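Local coordinates for mitogen-activated protein kinase kinase kinase 15 (Homo sapiens, PDB 6V0M) that probably phosphorylates MAP kinase kinases as apoptosis signal-regulating kinase 3 and, through its sterile alpha-motif domain, probably joins related kinases in complexes, at residues D9-Q14 and K19-I24; K5-W10 and S32-E37. All blocks are in the same frame, centred on the assembly; numbering follows the deposited sequence.

Contact 1 (D9-Q14 and K19-I24); sequences DWLRLQ and KTIEKI
Leu-11 and Ile-24 reach toward each other and meet tip to tip. Leu-11 CD2 lies 4.0 Å from Ile-24 CD1. The other branch, Leu-11 CD1, touches Ile-24 CG2 at 4.1 Å. Ile-21 slides past Leu-11 in the opposite direction, with Ile-21 CG1 4.0 Å from Leu-11 CB. Arg-12 lies across Ile-21 at about a right angle, with Arg-12 CG 3.5 Å from Ile-21 CD1. Beyond CG the arginine chain bends twice, at chi2 (-149°) and chi3 (-126°). These bends bring Arg-12 NH1 to 3.0 Å from Asp-9 OD1, a salt bridge on the anti side of the carboxylate and tilted out of its plane. Leu-11 CD2 also sits at the edge of the Trp-10 ring, in its plane, while Gln-14 NE2 lies over one face.

The contact joins helices 4-13 and 18-26 of the sterile alpha-motif fold. The N-to-C directions of the two short segments differ by 139°, closer to antiparallel than to parallel. Ala-16 in the intervening loop touches both Leu-11 and Ile-21, and Leu-56 of helix 50-70 packs on Leu-11. Cohesion therefore comes from van der Waals packing of Leu-11, Ile-21, Ile-24 and the aliphatic part of Arg-12, whose charge is paired within its own helix.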
# COMPACT_ATOMS: atom_id res chain seq x y z
N ASP A 9 -5.11 8.77 1.57
CA ASP A 9 -4.89 9.59 0.39
C ASP A 9 -4.00 8.89 -0.65
O ASP A 9 -4.30 8.92 -1.84
CB ASP A 9 -4.31 10.95 0.76
CG ASP A 9 -5.31 11.85 1.46
OD1 ASP A 9 -6.55 11.59 1.43
OD2 ASP A 9 -4.81 12.83 2.06
N TRP A 10 -2.93 8.24 -0.18
CA TRP A 10 -1.98 7.52 -1.04
C TRP A 10 -2.66 6.27 -1.69
O TRP A 10 -2.51 6.03 -2.88
CB TRP A 10 -0.74 7.10 -0.24
CG TRP A 10 0.33 6.39 -1.04
CD1 TRP A 10 1.37 6.95 -1.64
CD2 TRP A 10 0.41 4.99 -1.31
NE1 TRP A 10 2.18 5.99 -2.23
CE2 TRP A 10 1.58 4.77 -2.07
CE3 TRP A 10 -0.36 3.88 -0.92
CZ2 TRP A 10 1.97 3.51 -2.49
CZ3 TRP A 10 0.02 2.65 -1.35
CH2 TRP A 10 1.21 2.47 -2.12
N LEU A 11 -3.47 5.53 -0.90
CA LEU A 11 -4.23 4.39 -1.37
C LEU A 11 -5.20 4.83 -2.49
O LEU A 11 -5.31 4.15 -3.51
CB LEU A 11 -4.98 3.67 -0.24
CG LEU A 11 -4.11 2.89 0.75
CD1 LEU A 11 -5.03 2.36 1.88
CD2 LEU A 11 -3.37 1.70 0.13
N ARG A 12 -5.91 5.95 -2.29
CA ARG A 12 -6.85 6.48 -3.26
C ARG A 12 -6.12 6.88 -4.53
O ARG A 12 -6.63 6.67 -5.59
CB ARG A 12 -7.63 7.67 -2.72
CG ARG A 12 -8.71 7.27 -1.69
CD ARG A 12 -9.91 8.21 -1.72
NE ARG A 12 -10.19 8.75 -0.38
CZ ARG A 12 -9.58 9.80 0.17
NH1 ARG A 12 -8.60 10.45 -0.48
NH2 ARG A 12 -9.92 10.18 1.40
N LEU A 13 -4.91 7.43 -4.39
CA LEU A 13 -4.08 7.81 -5.55
C LEU A 13 -3.68 6.56 -6.39
O LEU A 13 -3.48 6.66 -7.59
CB LEU A 13 -2.82 8.51 -5.06
CG LEU A 13 -1.93 9.25 -6.05
CD1 LEU A 13 -2.72 10.43 -6.65
CD2 LEU A 13 -0.65 9.70 -5.36
N GLN A 14 -3.59 5.39 -5.77
CA GLN A 14 -3.32 4.13 -6.47
C GLN A 14 -4.63 3.47 -6.96
O GLN A 14 -4.61 2.34 -7.47
CB GLN A 14 -2.55 3.14 -5.56
CG GLN A 14 -1.33 3.69 -4.77
CD GLN A 14 -0.46 4.60 -5.54
OE1 GLN A 14 -0.10 4.26 -6.65
NE2 GLN A 14 -0.10 5.78 -4.98
N LYS A 19 -13.92 -0.02 0.25
CA LYS A 19 -13.90 -1.27 1.00
C LYS A 19 -12.50 -1.79 1.18
O LYS A 19 -12.14 -2.30 2.24
CB LYS A 19 -14.79 -2.37 0.37
CG LYS A 19 -16.25 -2.01 0.22
CD LYS A 19 -17.21 -2.86 1.07
CE LYS A 19 -17.22 -2.43 2.53
NZ LYS A 19 -17.54 -3.57 3.44
N THR A 20 -11.65 -1.64 0.16
CA THR A 20 -10.29 -2.03 0.26
C THR A 20 -9.51 -1.19 1.24
O THR A 20 -8.67 -1.73 2.01
CB THR A 20 -9.57 -2.05 -1.10
OG1 THR A 20 -10.25 -2.99 -1.91
CG2 THR A 20 -8.09 -2.47 -0.90
N ILE A 21 -9.77 0.12 1.21
CA ILE A 21 -9.16 1.06 2.10
C ILE A 21 -9.53 0.65 3.56
O ILE A 21 -8.66 0.64 4.46
CB ILE A 21 -9.55 2.51 1.76
CG1 ILE A 21 -8.82 2.96 0.46
CG2 ILE A 21 -9.30 3.49 2.91
CD1 ILE A 21 -9.34 4.26 -0.05
N GLU A 22 -10.78 0.29 3.78
CA GLU A 22 -11.22 -0.14 5.12
C GLU A 22 -10.48 -1.35 5.63
O GLU A 22 -10.03 -1.38 6.78
CB GLU A 22 -12.73 -0.39 5.17
CG GLU A 22 -13.53 0.88 5.13
CD GLU A 22 -15.03 0.66 4.99
OE1 GLU A 22 -15.46 -0.51 5.13
OE2 GLU A 22 -15.77 1.66 4.78
N LYS A 23 -10.31 -2.34 4.75
CA LYS A 23 -9.58 -3.53 5.06
C LYS A 23 -8.13 -3.25 5.48
O LYS A 23 -7.65 -3.78 6.53
CB LYS A 23 -9.61 -4.50 3.86
CG LYS A 23 -10.87 -5.30 3.81
CD LYS A 23 -11.04 -6.04 2.48
CE LYS A 23 -10.04 -7.17 2.27
NZ LYS A 23 -10.03 -7.54 0.81
N ILE A 24 -7.43 -2.42 4.70
CA ILE A 24 -6.07 -2.08 5.04
C ILE A 24 -5.93 -1.31 6.36
O ILE A 24 -5.07 -1.60 7.23
CB ILE A 24 -5.43 -1.32 3.86
CG1 ILE A 24 -5.35 -2.34 2.71
CG2 ILE A 24 -4.05 -0.87 4.25
CD1 ILE A 24 -4.88 -1.74 1.38

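Contact 2 (K5-W10 and S32-E37); sequences KELIDW and SDILNE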
# COMPACT_ATOMS: atom_id res chain seq x y z
N LYS A 5 -4.91 9.52 7.49
CA LYS A 5 -5.23 10.42 6.37
C LYS A 5 -4.16 10.26 5.28
O LYS A 5 -4.50 10.15 4.10
CB LYS A 5 -5.38 11.87 6.79
CG LYS A 5 -5.82 12.75 5.62
CD LYS A 5 -5.81 14.21 6.02
CE LYS A 5 -5.51 15.09 4.81
NZ LYS A 5 -6.51 14.94 3.74
N GLU A 6 -2.88 10.25 5.66
CA GLU A 6 -1.78 10.10 4.67
C GLU A 6 -1.85 8.77 3.92
O GLU A 6 -1.66 8.72 2.71
CB GLU A 6 -0.39 10.31 5.30
CG GLU A 6 0.04 9.39 6.43
CD GLU A 6 1.58 9.35 6.68
OE1 GLU A 6 2.34 10.27 6.24
OE2 GLU A 6 2.03 8.40 7.35
N LEU A 7 -2.16 7.71 4.66
CA LEU A 7 -2.33 6.37 4.10
C LEU A 7 -3.50 6.35 3.15
O LEU A 7 -3.39 5.85 2.06
CB LEU A 7 -2.53 5.35 5.24
CG LEU A 7 -2.92 3.91 4.81
CD1 LEU A 7 -1.82 3.31 4.00
CD2 LEU A 7 -3.35 3.04 5.98
N ILE A 8 -4.66 6.82 3.61
CA ILE A 8 -5.89 6.80 2.81
C ILE A 8 -5.72 7.58 1.49
O ILE A 8 -6.11 7.09 0.41
CB ILE A 8 -7.04 7.30 3.63
CG1 ILE A 8 -7.39 6.26 4.72
CG2 ILE A 8 -8.26 7.61 2.76
CD1 ILE A 8 -8.42 6.74 5.75
N ASP A 9 -5.11 8.77 1.57
CA ASP A 9 -4.89 9.59 0.39
C ASP A 9 -4.00 8.89 -0.65
O ASP A 9 -4.30 8.92 -1.84
CB ASP A 9 -4.31 10.95 0.76
CG ASP A 9 -5.31 11.85 1.46
OD1 ASP A 9 -6.55 11.59 1.43
OD2 ASP A 9 -4.81 12.83 2.06
N TRP A 10 -2.93 8.24 -0.18
CA TRP A 10 -1.98 7.52 -1.04
C TRP A 10 -2.66 6.27 -1.69
O TRP A 10 -2.51 6.03 -2.88
CB TRP A 10 -0.74 7.10 -0.24
CG TRP A 10 0.33 6.39 -1.04
CD1 TRP A 10 1.37 6.95 -1.64
CD2 TRP A 10 0.41 4.99 -1.31
NE1 TRP A 10 2.18 5.99 -2.23
CE2 TRP A 10 1.58 4.77 -2.07
CE3 TRP A 10 -0.36 3.88 -0.92
CZ2 TRP A 10 1.97 3.51 -2.49
CZ3 TRP A 10 0.02 2.65 -1.35
CH2 TRP A 10 1.21 2.47 -2.12
N SER A 32 4.11 3.95 6.13
CA SER A 32 5.47 3.42 6.27
C SER A 32 5.57 1.91 6.04
O SER A 32 6.49 1.38 5.35
CB SER A 32 6.05 3.78 7.63
OG SER A 32 7.37 3.35 7.66
N ASP A 33 4.63 1.17 6.65
CA ASP A 33 4.59 -0.27 6.49
C ASP A 33 4.46 -0.64 5.00
O ASP A 33 5.08 -1.65 4.56
CB ASP A 33 3.43 -0.96 7.28
CG ASP A 33 3.48 -0.78 8.77
OD1 ASP A 33 4.58 -0.75 9.37
OD2 ASP A 33 2.37 -0.77 9.40
N ILE A 34 3.55 0.05 4.26
CA ILE A 34 3.24 -0.27 2.88
C ILE A 34 4.48 0.01 2.02
O ILE A 34 4.88 -0.83 1.28
CB ILE A 34 2.02 0.47 2.34
CG1 ILE A 34 0.70 0.09 3.12
CG2 ILE A 34 1.77 0.18 0.91
CD1 ILE A 34 0.48 -1.37 3.25
N LEU A 35 5.08 1.18 2.23
CA LEU A 35 6.27 1.56 1.42
C LEU A 35 7.50 0.69 1.67
O LEU A 35 8.28 0.43 0.76
CB LEU A 35 6.59 3.02 1.69
CG LEU A 35 5.55 4.03 1.22
CD1 LEU A 35 5.98 5.40 1.75
CD2 LEU A 35 5.23 3.99 -0.26
N ASN A 36 7.71 0.32 2.93
CA ASN A 36 8.98 -0.30 3.40
C ASN A 36 8.94 -1.81 3.77
O ASN A 36 9.90 -2.52 3.59
CB ASN A 36 9.52 0.50 4.56
CG ASN A 36 9.82 1.93 4.15
OD1 ASN A 36 10.70 2.13 3.33
ND2 ASN A 36 9.03 2.90 4.61
N GLU A 37 7.82 -2.29 4.32
CA GLU A 37 7.78 -3.59 5.00
C GLU A 37 6.97 -4.67 4.32
O GLU A 37 7.34 -5.81 4.37
CB GLU A 37 7.18 -3.43 6.41
CG GLU A 37 7.76 -2.30 7.24
CD GLU A 37 9.14 -2.65 7.74
OE1 GLU A 37 9.24 -3.69 8.41
OE2 GLU A 37 10.09 -1.88 7.55
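Ser-32 O is gripped twice by Asn-36. The backbone N donates at 2.9 Å between Asn-36 N and Ser-32 O. The side chain adds a second bond, Asn-36 ND2 to Ser-32 O at 3.1 Å, in the carbonyl plane and on a lone pair. This second bond is bent, with an N-H...O angle of 136°. It ties the Asn-36 amide to its own helix. On the other segment, Lys-5 NZ forms a salt bridge of 3.2 Å to the syn lone pair of Asp-9 OD2.

Between the segments the contact is apolar. Trp-10 CG is anti to the backbone N (chi1 -178°), which extends the indole toward helix 31-37. There Ile-34 CG2 lies 3.8 Å from both Trp-10 CZ3 and Trp-10 CH2. Further along the indole, Leu-35 CD2 is 4.0 Å from Trp-10 CZ2. Both methyls approach the ring obliquely. Helices 4-13 and 31-37 meet here in the helical bundle of the sterile alpha-motif domain, with 63° between the short segments. Trp-10 reaches on to Leu-56, Ala-59 and Val-60 of helix 50-70. Replacing the indole by an alanine would probably leave Ile-34 and Leu-35 without the ring they pack on and open a gap where helix 4-13 meets helices 31-37 and 50-70. Leu-7 crosses Ile-34 at about a right angle, with Leu-7 CD1 4.2 Å from Ile-34 CG1. Leu-7 also touches Val-25 of helix 18-26.

Overall arrangement
Both contacts use helix 4-13, and they share Asp-9 and Trp-10. Contact 1 joins it to helix 18-26, contact 2 to helix 31-37, the next helix in the chain. Their centres are about 9 Å apart, and they touch where Ile-21 CG2 meets Ile-8 CG1 at 3.8 Å. Contact 1 is the more buried, although exposed Arg-12 lies at its margin. Contact 2 is partly buried, yet its centre is nearer the chain centre, about 6 Å against about 8 Å. Aliphatic groups meet in contact 1; in contact 2 an aromatic ring does much of the packing. The salt bridges of Asp-9 stay within helix 4-13 and cross neither contact. Helix 50-70 packs on Leu-11 and Trp-10.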